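Local coordinates for rRNA N-glycosidase (Bougainvillea spectabilis, PDB 3CTK), which is a single-chain plant ribosome-inactivating protein, with a mixed beta sheet packed against helices and a small two-stranded antiparallel sheet near its C terminus, at residues D76-K81 with G144-G149; K81-F86 with V102-T107; G199-A204 with P217-I222; T213-A218 with W229-V234. All coordinates share one frame; numbering follows the deposited sequence.

Interaction 1: residues D76-K81 with G144-G149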
loop_
_atom_site.group_PDB
_atom_site.type_symbol
_atom_site.label_atom_id
_atom_site.label_comp_id
_atom_site.label_asym_id
_atom_site.label_seq_id
_atom_site.Cartn_x
_atom_site.Cartn_y
_atom_site.Cartn_z
ATOM N N ASP A 76 -16.824 -1.440 4.709
ATOM C CA ASP A 76 -16.982 -1.317 6.151
ATOM C C ASP A 76 -18.457 -1.566 6.444
ATOM O O ASP A 76 -19.106 -2.330 5.722
ATOM C CB ASP A 76 -16.516 0.067 6.640
ATOM C CG ASP A 76 -17.470 1.195 6.274
ATOM O OD1 ASP A 76 -18.130 1.131 5.216
ATOM O OD2 ASP A 76 -17.538 2.167 7.054
ATOM N N LYS A 77 -18.989 -0.949 7.491
ATOM C CA LYS A 77 -20.395 -1.148 7.814
ATOM C C LYS A 77 -21.132 0.165 8.028
ATOM O O LYS A 77 -20.538 1.173 8.402
ATOM C CB LYS A 77 -20.538 -2.005 9.076
ATOM C CG LYS A 77 -19.681 -3.255 9.088
ATOM C CD LYS A 77 -20.503 -4.499 9.371
ATOM C CE LYS A 77 -20.662 -5.346 8.124
ATOM N NZ LYS A 77 -21.447 -6.586 8.382
ATOM N N TRP A 78 -22.429 0.145 7.755
ATOM C CA TRP A 78 -23.287 1.302 7.972
ATOM C C TRP A 78 -24.697 0.803 8.233
ATOM O O TRP A 78 -25.274 0.088 7.417
ATOM C CB TRP A 78 -23.309 2.258 6.777
ATOM C CG TRP A 78 -24.418 3.274 6.917
ATOM C CD1 TRP A 78 -25.659 3.220 6.345
ATOM C CD2 TRP A 78 -24.429 4.422 7.781
ATOM N NE1 TRP A 78 -26.443 4.255 6.802
ATOM C CE2 TRP A 78 -25.713 5.008 7.683
ATOM C CE3 TRP A 78 -23.480 5.009 8.629
ATOM C CZ2 TRP A 78 -26.074 6.153 8.403
ATOM C CZ3 TRP A 78 -23.840 6.152 9.348
ATOM C CH2 TRP A 78 -25.128 6.710 9.227
ATOM N N ASP A 79 -25.237 1.175 9.388
ATOM C CA ASP A 79 -26.584 0.777 9.769
ATOM C C ASP A 79 -26.737 -0.744 9.790
ATOM O O ASP A 79 -27.772 -1.282 9.399
ATOM C CB ASP A 79 -27.601 1.396 8.803
ATOM C CG ASP A 79 -29.030 1.203 9.259
ATOM O OD1 ASP A 79 -29.331 1.557 10.417
ATOM O OD2 ASP A 79 -29.852 0.705 8.461
ATOM N N GLY A 80 -25.690 -1.429 10.241
ATOM C CA GLY A 80 -25.731 -2.879 10.326
ATOM C C GLY A 80 -25.553 -3.621 9.017
ATOM O O GLY A 80 -25.622 -4.852 8.984
ATOM N N LYS A 81 -25.325 -2.887 7.934
ATOM C CA LYS A 81 -25.141 -3.511 6.632
ATOM C C LYS A 81 -23.810 -3.109 6.004
ATOM O O LYS A 81 -23.213 -2.102 6.385
ATOM C CB LYS A 81 -26.291 -3.131 5.702
ATOM C CG LYS A 81 -27.650 -3.629 6.178
ATOM C CD LYS A 81 -28.708 -3.471 5.097
ATOM C CE LYS A 81 -28.221 -4.063 3.785
ATOM N NZ LYS A 81 -27.664 -5.433 3.999
ATOM N N GLY A 144 -18.708 2.783 10.253
ATOM C CA GLY A 144 -20.090 2.943 10.678
ATOM C C GLY A 144 -20.551 4.376 10.864
ATOM O O GLY A 144 -21.591 4.625 11.481
ATOM N N LYS A 145 -19.791 5.324 10.326
ATOM C CA LYS A 145 -20.134 6.735 10.448
ATOM C C LYS A 145 -20.475 7.356 9.101
ATOM O O LYS A 145 -20.179 6.781 8.056
ATOM C CB LYS A 145 -18.973 7.489 11.099
ATOM C CG LYS A 145 -18.832 7.168 12.577
ATOM C CD LYS A 145 -17.595 7.781 13.188
ATOM C CE LYS A 145 -17.680 7.726 14.701
ATOM N NZ LYS A 145 -18.159 6.398 15.168
ATOM N N THR A 146 -21.114 8.523 9.123
ATOM C CA THR A 146 -21.464 9.191 7.877
ATOM C C THR A 146 -20.178 9.488 7.113
ATOM O O THR A 146 -19.136 9.742 7.717
ATOM C CB THR A 146 -22.226 10.507 8.131
ATOM O OG1 THR A 146 -21.445 11.364 8.969
ATOM C CG2 THR A 146 -23.556 10.221 8.802
ATOM N N ILE A 147 -20.260 9.441 5.787
ATOM C CA ILE A 147 -19.106 9.682 4.928
ATOM C C ILE A 147 -18.511 11.080 5.099
ATOM O O ILE A 147 -19.164 12.089 4.821
ATOM C CB ILE A 147 -19.483 9.467 3.436
ATOM C CG1 ILE A 147 -19.881 8.005 3.204
ATOM C CG2 ILE A 147 -18.322 9.857 2.535
ATOM C CD1 ILE A 147 -18.754 7.000 3.443
ATOM N N ASN A 148 -17.269 11.125 5.568
ATOM C CA ASN A 148 -16.548 12.376 5.759
ATOM C C ASN A 148 -15.253 12.264 4.957
ATOM O O ASN A 148 -14.326 11.552 5.349
ATOM C CB ASN A 148 -16.235 12.596 7.240
ATOM C CG ASN A 148 -15.506 13.900 7.491
ATOM O OD1 ASN A 148 -14.429 14.135 6.947
ATOM N ND2 ASN A 148 -16.088 14.756 8.321
ATOM N N GLY A 149 -15.206 12.968 3.830
ATOM C CA GLY A 149 -14.043 12.920 2.962
ATOM C C GLY A 149 -12.694 13.105 3.629
ATOM O O GLY A 149 -11.746 12.376 3.323
HETATM O O HOH W 1 -23.889 2.785 11.496
#
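Gly144 opens the contact where the loop after helix 132-142 passes the end of strand 70-78. Its N-H points at Asp76 OD2, but at 3.5 Å, with an angle of 162°, the bond is weak; the main partner of that carboxylate is Arg83, in a salt bridge. Gly144 CA lies 2.9 Å from Lys77 O, a CA-H...O contact, and the residue has a positive phi, which favours glycine. Its carbonyl O sits 3.4 Å from Trp78 CE3 and accepts from a water at 2.9 Å; the same water accepts from Asp79 N and lies over one face of the indole, toward its rim. Lys145 follows, with CA at the indole edge, in the ring plane, and its carbonyl carbon 3.6 Å from Trp78 CZ3. At Thr146 the methyl CG2 runs alongside the indole, 3.9 Å from Trp78 CH2; Trp78 CG is anti to the backbone N (chi1 168°), which carries the ring to the loop backbone just before the type I' turn. Asn148 then caps helix 149-168, its OD1 accepting from Glu151 N. The chemistry implies a surface junction with a common third partner: Arg83 pairs with Asp76 and donates through NH1 to Lys145 O, joining strand and loop.

Interaction 2: residues K81-F86 with V102-T107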
loop_
_atom_site.group_PDB
_atom_site.type_symbol
_atom_site.label_atom_id
_atom_site.label_comp_id
_atom_site.label_asym_id
_atom_site.label_seq_id
_atom_site.Cartn_x
_atom_site.Cartn_y
_atom_site.Cartn_z
ATOM N N LYS A 81 -25.325 -2.887 7.934
ATOM C CA LYS A 81 -25.141 -3.511 6.632
ATOM C C LYS A 81 -23.810 -3.109 6.004
ATOM O O LYS A 81 -23.213 -2.102 6.385
ATOM C CB LYS A 81 -26.291 -3.131 5.702
ATOM C CG LYS A 81 -27.650 -3.629 6.178
ATOM C CD LYS A 81 -28.708 -3.471 5.097
ATOM C CE LYS A 81 -28.221 -4.063 3.785
ATOM N NZ LYS A 81 -27.664 -5.433 3.999
ATOM N N ASP A 82 -23.346 -3.901 5.044
ATOM C CA ASP A 82 -22.079 -3.601 4.387
ATOM C C ASP A 82 -22.177 -2.322 3.572
ATOM O O ASP A 82 -23.253 -1.938 3.113
ATOM C CB ASP A 82 -21.655 -4.745 3.462
ATOM C CG ASP A 82 -21.339 -6.023 4.214
ATOM O OD1 ASP A 82 -20.780 -5.942 5.329
ATOM O OD2 ASP A 82 -21.631 -7.112 3.677
ATOM N N ARG A 83 -21.038 -1.664 3.404
ATOM C CA ARG A 83 -20.961 -0.438 2.622
ATOM C C ARG A 83 -19.652 -0.471 1.850
ATOM O O ARG A 83 -18.590 -0.704 2.436
ATOM C CB ARG A 83 -20.985 0.803 3.521
ATOM C CG ARG A 83 -20.682 2.099 2.755
ATOM C CD ARG A 83 -20.904 3.341 3.607
ATOM N NE ARG A 83 -20.101 3.324 4.826
ATOM C CZ ARG A 83 -20.185 4.239 5.787
ATOM N NH1 ARG A 83 -21.042 5.248 5.670
ATOM N NH2 ARG A 83 -19.413 4.148 6.864
ATOM N N ALA A 84 -19.734 -0.256 0.540
ATOM C CA ALA A 84 -18.549 -0.250 -0.313
ATOM C C ALA A 84 -18.154 1.193 -0.574
ATOM O O ALA A 84 -18.984 2.013 -0.969
ATOM C CB ALA A 84 -18.839 -0.955 -1.635
ATOM N N VAL A 85 -16.886 1.504 -0.340
ATOM C CA VAL A 85 -16.387 2.852 -0.548
ATOM C C VAL A 85 -15.244 2.780 -1.548
ATOM O O VAL A 85 -14.248 2.087 -1.322
ATOM C CB VAL A 85 -15.884 3.458 0.781
ATOM C CG1 VAL A 85 -15.377 4.878 0.562
ATOM C CG2 VAL A 85 -17.013 3.438 1.809
ATOM N N PHE A 86 -15.388 3.493 -2.660
ATOM C CA PHE A 86 -14.361 3.483 -3.694
ATOM C C PHE A 86 -13.729 4.841 -3.934
ATOM O O PHE A 86 -14.389 5.872 -3.844
ATOM C CB PHE A 86 -14.939 3.011 -5.031
ATOM C CG PHE A 86 -15.427 1.591 -5.028
ATOM C CD1 PHE A 86 -16.787 1.312 -4.936
ATOM C CD2 PHE A 86 -14.529 0.532 -5.155
ATOM C CE1 PHE A 86 -17.249 -0.002 -4.974
ATOM C CE2 PHE A 86 -14.979 -0.787 -5.192
ATOM C CZ PHE A 86 -16.342 -1.054 -5.103
ATOM N N VAL A 102 -23.377 -5.708 -2.575
ATOM C CA VAL A 102 -23.450 -4.588 -1.634
ATOM C C VAL A 102 -24.032 -3.386 -2.385
ATOM O O VAL A 102 -23.419 -2.883 -3.326
ATOM C CB VAL A 102 -22.043 -4.246 -1.079
ATOM C CG1 VAL A 102 -22.125 -3.064 -0.115
ATOM C CG2 VAL A 102 -21.463 -5.472 -0.371
ATOM N N THR A 103 -25.215 -2.932 -1.969
ATOM C CA THR A 103 -25.883 -1.823 -2.645
ATOM C C THR A 103 -25.505 -0.415 -2.198
ATOM O O THR A 103 -25.667 0.538 -2.964
ATOM C CB THR A 103 -27.414 -1.972 -2.566
ATOM O OG1 THR A 103 -27.827 -1.987 -1.196
ATOM C CG2 THR A 103 -27.846 -3.269 -3.238
ATOM N N ASN A 104 -25.026 -0.272 -0.966
ATOM C CA ASN A 104 -24.603 1.035 -0.476
ATOM C C ASN A 104 -23.182 1.180 -1.006
ATOM O O ASN A 104 -22.234 0.735 -0.365
ATOM C CB ASN A 104 -24.586 1.077 1.059
ATOM C CG ASN A 104 -24.223 2.454 1.603
ATOM O OD1 ASN A 104 -23.753 3.323 0.865
ATOM N ND2 ASN A 104 -24.435 2.654 2.903
ATOM N N ARG A 105 -23.050 1.780 -2.185
ATOM C CA ARG A 105 -21.746 1.962 -2.816
ATOM C C ARG A 105 -21.448 3.450 -2.958
ATOM O O ARG A 105 -22.218 4.204 -3.552
ATOM C CB ARG A 105 -21.732 1.274 -4.186
ATOM C CG ARG A 105 -22.183 -0.189 -4.131
ATOM C CD ARG A 105 -22.249 -0.841 -5.514
ATOM N NE ARG A 105 -20.945 -1.263 -6.033
ATOM C CZ ARG A 105 -20.277 -2.341 -5.621
ATOM N NH1 ARG A 105 -20.777 -3.123 -4.670
ATOM N NH2 ARG A 105 -19.109 -2.647 -6.177
ATOM N N VAL A 106 -20.320 3.862 -2.400
ATOM C CA VAL A 106 -19.924 5.259 -2.420
ATOM C C VAL A 106 -18.721 5.514 -3.315
ATOM O O VAL A 106 -17.712 4.821 -3.221
ATOM C CB VAL A 106 -19.578 5.739 -0.983
ATOM C CG1 VAL A 106 -19.046 7.169 -1.009
ATOM C CG2 VAL A 106 -20.812 5.645 -0.095
ATOM N N THR A 107 -18.844 6.497 -4.198
ATOM C CA THR A 107 -17.738 6.874 -5.060
ATOM C C THR A 107 -17.270 8.208 -4.507
ATOM O O THR A 107 -18.000 9.200 -4.569
ATOM C CB THR A 107 -18.163 7.039 -6.539
ATOM O OG1 THR A 107 -19.415 7.736 -6.614
ATOM C CG2 THR A 107 -18.287 5.679 -7.211
HETATM O O HOH W 2 -25.464 -2.253 1.403
HETATM O O HOH W 3 -24.809 0.025 4.504
HETATM O O HOH W 4 -23.437 5.520 3.827
#
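Chi1 of -52° sets Arg105 CG anti to its carbonyl carbon, and a bend at chi3 (79°) folds the guanidinium over the neighbouring strand, on the face that carries Ala84 and Phe86. Phe86 likewise has CG anti to the carbonyl carbon. The two strands belong to a beta-alpha-beta unit: strand 81-88, helix 92-97, then strand 105-108, parallel to the first and at the edge of the mixed sheet. Evidence for the parallel register is the alternating ladder: Ala84 N to Asn104 O at 2.8 Å, Val106 N to Ala84 O at 2.7 Å and Phe86 N to Val106 O at 2.7 Å, all nearly along the C=O axes. Before the ladder, Val102 CG1 reaches Asp82 O at 3.6 Å, and waters bridge Asp82 O to Asn104 N and to Asn104 ND2. Asn104 lies beside Arg83, its ND2 3.7 Å from Arg83 CD; the Arg83 guanidinium forms a salt bridge with the Asp76 carboxylate and donates through NH1 to the backbone O of Lys145. The Arg105 guanidinium is gripped by carbonyls, Val102 O within its own segment and those of Thr95, Leu98 and Phe99, which fixes its rotation. Ala84 CB lies over one face of that group, and Arg105 NH2 meets the Phe86 ring at its edge, 3.4 Å from CZ.

Interaction 3: residues G199-A204 with P217-I222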
loop_
_atom_site.group_PDB
_atom_site.type_symbol
_atom_site.label_atom_id
_atom_site.label_comp_id
_atom_site.label_asym_id
_atom_site.label_seq_id
_atom_site.Cartn_x
_atom_site.Cartn_y
_atom_site.Cartn_z
ATOM N N GLY A 199 7.847 2.899 -9.385
ATOM C CA GLY A 199 7.857 2.597 -10.803
ATOM C C GLY A 199 9.222 2.752 -11.446
ATOM O O GLY A 199 9.674 1.863 -12.170
ATOM N N ASP A 200 9.883 3.877 -11.184
ATOM C CA ASP A 200 11.204 4.132 -11.750
ATOM C C ASP A 200 12.272 3.167 -11.250
ATOM O O ASP A 200 13.134 2.738 -12.019
ATOM C CB ASP A 200 11.640 5.571 -11.464
ATOM C CG ASP A 200 10.857 6.587 -12.274
ATOM O OD1 ASP A 200 10.222 6.188 -13.273
ATOM O OD2 ASP A 200 10.888 7.785 -11.923
ATOM N N ILE A 201 12.224 2.833 -9.962
ATOM C CA ILE A 201 13.191 1.905 -9.386
ATOM C C ILE A 201 13.010 0.528 -10.021
ATOM O O ILE A 201 13.984 -0.153 -10.333
ATOM C CB ILE A 201 13.014 1.785 -7.845
ATOM C CG1 ILE A 201 13.436 3.096 -7.173
ATOM C CG2 ILE A 201 13.847 0.630 -7.301
ATOM C CD1 ILE A 201 13.137 3.150 -5.681
ATOM N N SER A 202 11.758 0.134 -10.226
ATOM C CA SER A 202 11.453 -1.165 -10.818
ATOM C C SER A 202 11.923 -1.254 -12.269
ATOM O O SER A 202 12.495 -2.267 -12.686
ATOM C CB SER A 202 9.947 -1.445 -10.734
ATOM O OG SER A 202 9.526 -1.547 -9.378
ATOM N N ASP A 203 11.696 -0.196 -13.041
ATOM C CA ASP A 203 12.124 -0.193 -14.438
ATOM C C ASP A 203 13.647 -0.240 -14.535
ATOM O O ASP A 203 14.200 -0.883 -15.427
ATOM C CB ASP A 203 11.601 1.050 -15.170
ATOM C CG ASP A 203 10.094 1.026 -15.366
ATOM O OD1 ASP A 203 9.524 -0.079 -15.514
ATOM O OD2 ASP A 203 9.479 2.114 -15.390
ATOM N N ALA A 204 14.322 0.443 -13.616
ATOM C CA ALA A 204 15.783 0.468 -13.604
ATOM C C ALA A 204 16.348 -0.928 -13.356
ATOM O O ALA A 204 17.321 -1.340 -13.988
ATOM C CB ALA A 204 16.277 1.421 -12.528
ATOM N N PRO A 217 20.984 4.818 -16.869
ATOM C CA PRO A 217 21.375 5.923 -15.983
ATOM C C PRO A 217 21.120 5.563 -14.527
ATOM O O PRO A 217 20.284 4.711 -14.228
ATOM C CB PRO A 217 20.475 7.071 -16.438
ATOM C CG PRO A 217 20.227 6.756 -17.882
ATOM C CD PRO A 217 19.977 5.274 -17.843
ATOM N N ALA A 218 21.828 6.231 -13.623
ATOM C CA ALA A 218 21.688 5.965 -12.197
ATOM C C ALA A 218 20.390 6.500 -11.595
ATOM O O ALA A 218 19.812 7.465 -12.089
ATOM C CB ALA A 218 22.881 6.557 -11.451
ATOM N N LEU A 219 19.936 5.860 -10.522
ATOM C CA LEU A 219 18.730 6.298 -9.822
ATOM C C LEU A 219 19.152 7.388 -8.846
ATOM O O LEU A 219 20.097 7.206 -8.079
ATOM C CB LEU A 219 18.110 5.142 -9.043
ATOM C CG LEU A 219 17.445 4.032 -9.858
ATOM C CD1 LEU A 219 17.295 2.794 -8.985
ATOM C CD2 LEU A 219 16.087 4.507 -10.373
ATOM N N GLN A 220 18.462 8.522 -8.884
ATOM C CA GLN A 220 18.774 9.636 -7.996
ATOM C C GLN A 220 17.791 9.573 -6.833
ATOM O O GLN A 220 16.700 10.139 -6.903
ATOM C CB GLN A 220 18.625 10.961 -8.750
ATOM C CG GLN A 220 19.268 10.951 -10.132
ATOM C CD GLN A 220 20.775 10.795 -10.084
ATOM O OE1 GLN A 220 21.392 10.300 -11.031
ATOM N NE2 GLN A 220 21.378 11.229 -8.987
ATOM N N LEU A 221 18.185 8.880 -5.767
ATOM C CA LEU A 221 17.328 8.711 -4.601
ATOM C C LEU A 221 17.737 9.574 -3.406
ATOM O O LEU A 221 18.638 10.410 -3.513
ATOM C CB LEU A 221 17.291 7.226 -4.217
ATOM C CG LEU A 221 16.857 6.327 -5.389
ATOM C CD1 LEU A 221 16.859 4.861 -4.970
ATOM C CD2 LEU A 221 15.466 6.744 -5.858
ATOM N N ILE A 222 17.065 9.367 -2.275
ATOM C CA ILE A 222 17.320 10.140 -1.059
ATOM C C ILE A 222 17.498 9.255 0.176
ATOM O O ILE A 222 16.765 8.283 0.365
ATOM C CB ILE A 222 16.156 11.125 -0.808
ATOM C CG1 ILE A 222 16.000 12.044 -2.025
ATOM C CG2 ILE A 222 16.407 11.936 0.461
ATOM C CD1 ILE A 222 14.753 12.905 -2.006
#
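Neither an aromatic ring nor a guanidinium takes part here; the flat group that is touched is the peptide carbonyl of Asp200, whose O has Leu219 CD2 at 3.8 Å. The same O accepts the helical bond from Ala204 N at 3.0 Å, so it is already satisfied where the methyl meets it. Everything else across the interface is aliphatic. Leu219, with CG anti to its carbonyl carbon (chi1 -71°), sends its forked end at the helix: Ala204 CB rests against the branch, 3.8 Å from Leu219 CD2 and 3.9 Å from both Leu219 CG and CD1. One turn back, Ile201 CG1 lies 4.3 Å from Leu219 CD1. Its tip goes on to Leu221, the CD1 methyls of Ile201 and Leu221 4.2 Å apart where the two chains cross obliquely. Leu219 and Leu221 therefore both turn inward. The core continues past the segments: Ile201 also packs on Leu194, Phe169, Met241 and Ile237, and Leu221 on Ile237 and Trp229. The axes of 199-204 and 218-222 come within 9.5 Å of each other, and their N-to-C directions differ by 157°, so the two run nearly antiparallel: a helix packed on one face of the C-terminal beta hairpin.

Interaction 4: residues T213-A218 with W229-V234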
loop_
_atom_site.group_PDB
_atom_site.type_symbol
_atom_site.label_atom_id
_atom_site.label_comp_id
_atom_site.label_asym_id
_atom_site.label_seq_id
_atom_site.Cartn_x
_atom_site.Cartn_y
_atom_site.Cartn_z
ATOM N N THR A 213 23.768 -6.062 -12.367
ATOM C CA THR A 213 24.811 -5.384 -11.623
ATOM C C THR A 213 24.653 -3.887 -11.850
ATOM O O THR A 213 24.081 -3.181 -11.019
ATOM C CB THR A 213 26.229 -5.831 -12.056
ATOM O OG1 THR A 213 26.376 -5.676 -13.471
ATOM C CG2 THR A 213 26.465 -7.285 -11.681
ATOM N N THR A 214 25.127 -3.414 -12.993
ATOM C CA THR A 214 25.065 -1.995 -13.324
ATOM C C THR A 214 23.676 -1.433 -13.626
ATOM O O THR A 214 22.885 -2.040 -14.351
ATOM C CB THR A 214 25.977 -1.689 -14.529
ATOM O OG1 THR A 214 27.315 -2.097 -14.220
ATOM C CG2 THR A 214 25.976 -0.197 -14.843
ATOM N N ILE A 215 23.401 -0.262 -13.054
ATOM C CA ILE A 215 22.143 0.459 -13.261
ATOM C C ILE A 215 22.536 1.790 -13.898
ATOM O O ILE A 215 23.138 2.643 -13.240
ATOM C CB ILE A 215 21.403 0.746 -11.926
ATOM C CG1 ILE A 215 20.828 -0.553 -11.352
ATOM C CG2 ILE A 215 20.281 1.764 -12.160
ATOM C CD1 ILE A 215 20.111 -0.378 -10.015
ATOM N N ASN A 216 22.211 1.955 -15.177
ATOM C CA ASN A 216 22.552 3.175 -15.902
ATOM C C ASN A 216 21.459 3.557 -16.901
ATOM O O ASN A 216 21.030 2.725 -17.695
ATOM C CB ASN A 216 23.874 2.975 -16.649
ATOM C CG ASN A 216 24.400 4.257 -17.249
ATOM O OD1 ASN A 216 24.640 5.230 -16.540
ATOM N ND2 ASN A 216 24.586 4.264 -18.561
ATOM N N PRO A 217 20.984 4.818 -16.869
ATOM C CA PRO A 217 21.375 5.923 -15.983
ATOM C C PRO A 217 21.120 5.563 -14.527
ATOM O O PRO A 217 20.284 4.711 -14.228
ATOM C CB PRO A 217 20.475 7.071 -16.438
ATOM C CG PRO A 217 20.227 6.756 -17.882
ATOM C CD PRO A 217 19.977 5.274 -17.843
ATOM N N ALA A 218 21.828 6.231 -13.623
ATOM C CA ALA A 218 21.688 5.965 -12.197
ATOM C C ALA A 218 20.390 6.500 -11.595
ATOM O O ALA A 218 19.812 7.465 -12.089
ATOM C CB ALA A 218 22.881 6.557 -11.451
ATOM N N TRP A 229 21.331 10.146 -2.568
ATOM C CA TRP A 229 21.723 8.740 -2.560
ATOM C C TRP A 229 21.669 8.254 -4.004
ATOM O O TRP A 229 20.605 7.896 -4.509
ATOM C CB TRP A 229 20.768 7.929 -1.672
ATOM C CG TRP A 229 21.048 6.444 -1.635
ATOM C CD1 TRP A 229 22.273 5.837 -1.642
ATOM C CD2 TRP A 229 20.079 5.390 -1.545
ATOM N NE1 TRP A 229 22.127 4.470 -1.563
ATOM C CE2 TRP A 229 20.791 4.169 -1.502
ATOM C CE3 TRP A 229 18.678 5.359 -1.494
ATOM C CZ2 TRP A 229 20.148 2.928 -1.412
ATOM C CZ3 TRP A 229 18.038 4.125 -1.404
ATOM C CH2 TRP A 229 18.776 2.927 -1.364
ATOM N N VAL A 230 22.821 8.266 -4.671
ATOM C CA VAL A 230 22.909 7.844 -6.066
ATOM C C VAL A 230 23.160 6.347 -6.185
ATOM O O VAL A 230 24.182 5.830 -5.731
ATOM C CB VAL A 230 24.020 8.616 -6.803
ATOM C CG1 VAL A 230 24.141 8.129 -8.238
ATOM C CG2 VAL A 230 23.705 10.103 -6.778
ATOM N N VAL A 231 22.213 5.658 -6.813
ATOM C CA VAL A 231 22.285 4.214 -6.981
ATOM C C VAL A 231 22.624 3.798 -8.408
ATOM O O VAL A 231 21.873 4.089 -9.337
ATOM C CB VAL A 231 20.939 3.567 -6.572
ATOM C CG1 VAL A 231 20.955 2.072 -6.866
ATOM C CG2 VAL A 231 20.679 3.824 -5.094
ATOM N N ASN A 232 23.756 3.115 -8.576
ATOM C CA ASN A 232 24.168 2.644 -9.892
ATOM C C ASN A 232 24.460 1.145 -9.881
ATOM O O ASN A 232 25.049 0.607 -10.818
ATOM C CB ASN A 232 25.399 3.415 -10.397
ATOM C CG ASN A 232 26.559 3.393 -9.417
ATOM O OD1 ASN A 232 26.708 2.467 -8.620
ATOM N ND2 ASN A 232 27.405 4.412 -9.492
ATOM N N LYS A 233 24.032 0.477 -8.814
ATOM C CA LYS A 233 24.231 -0.961 -8.666
ATOM C C LYS A 233 23.032 -1.624 -8.000
ATOM O O LYS A 233 22.521 -1.136 -6.997
ATOM C CB LYS A 233 25.494 -1.236 -7.851
ATOM C CG LYS A 233 26.752 -1.340 -8.694
ATOM C CD LYS A 233 28.026 -1.261 -7.859
ATOM C CE LYS A 233 27.922 -2.022 -6.542
ATOM N NZ LYS A 233 27.134 -1.264 -5.518
ATOM N N VAL A 234 22.587 -2.740 -8.567
ATOM C CA VAL A 234 21.445 -3.461 -8.026
ATOM C C VAL A 234 21.643 -3.802 -6.551
ATOM O O VAL A 234 20.719 -3.673 -5.753
ATOM C CB VAL A 234 21.187 -4.771 -8.811
ATOM C CG1 VAL A 234 20.031 -5.536 -8.179
ATOM C CG2 VAL A 234 20.869 -4.453 -10.263
#
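Two backbone hydrogen bonds hold these segments together. Val234 N donates to Thr213 O at 2.9 Å, with a fairly straight N-H...O angle of 162° and the donor in the carbonyl plane. Ile215 N donates to Asn232 O, also at 2.9 Å, yet here the donor stands well above the carbonyl plane, 63° out of it, so this second bond is less regular. Between them Thr214 and Lys233 form an antiparallel non-hydrogen-bonded pair, backed by a CA-H...O contact from Lys233 CA to Thr213 O of 3.2 Å. The Lys233 chain, bent at chi3 and chi4, leads its ammonium to Gln236.

Around this ladder the packing centres on Ile215, buried and turned toward the partner strand. Its CD1 meets Val231 CG1 at 4.1 Å, and its CG1 meets Val234 CG2 at 4.0 Å, the two side chains crossing at about a right angle; Ile215 also touches Ala204 of helix 198-208. Beyond the corner at Asn216 and the cis peptide before Pro217, Ala218 rejoins the partner strand, its CB 3.4 Å from Val231 O and 3.8 Å from Val230 CG1. Within the second strand, Val231 CG2 sits over the centre of the Trp229 indole, 3.6 Å above its plane, and Lys190 adds a cation-pi contact to that ring. Two antiparallel strands joined by a short connection, the first broken at a proline corner, make up a beta hairpin, the two-stranded sheet found in the C-terminal region of ribosome-inactivating proteins.

In the fold
From the N terminus, strand 70-78 leads through a tight turn into strand 81-88, and interaction 2 closes the first loop when strand 105-108 joins the sheet beyond helix 92-97. Interaction 1 closes later, at the loop before helix 149-168, so interaction 2 is nested inside it; the pair share Lys81 and meet through Arg83. On the other side of the chain's centre, interaction 3 closes the loop from helix 198-208 to strand 214-222, and interaction 4 closes the hairpin with strand 228-233. Interactions 3 and 4 overlap along strand 214-222, sharing Pro217 and Ala218, and tie the helix to the hairpin. The disulfide Cys32-Cys212 fastens the chain just ahead of this hairpin.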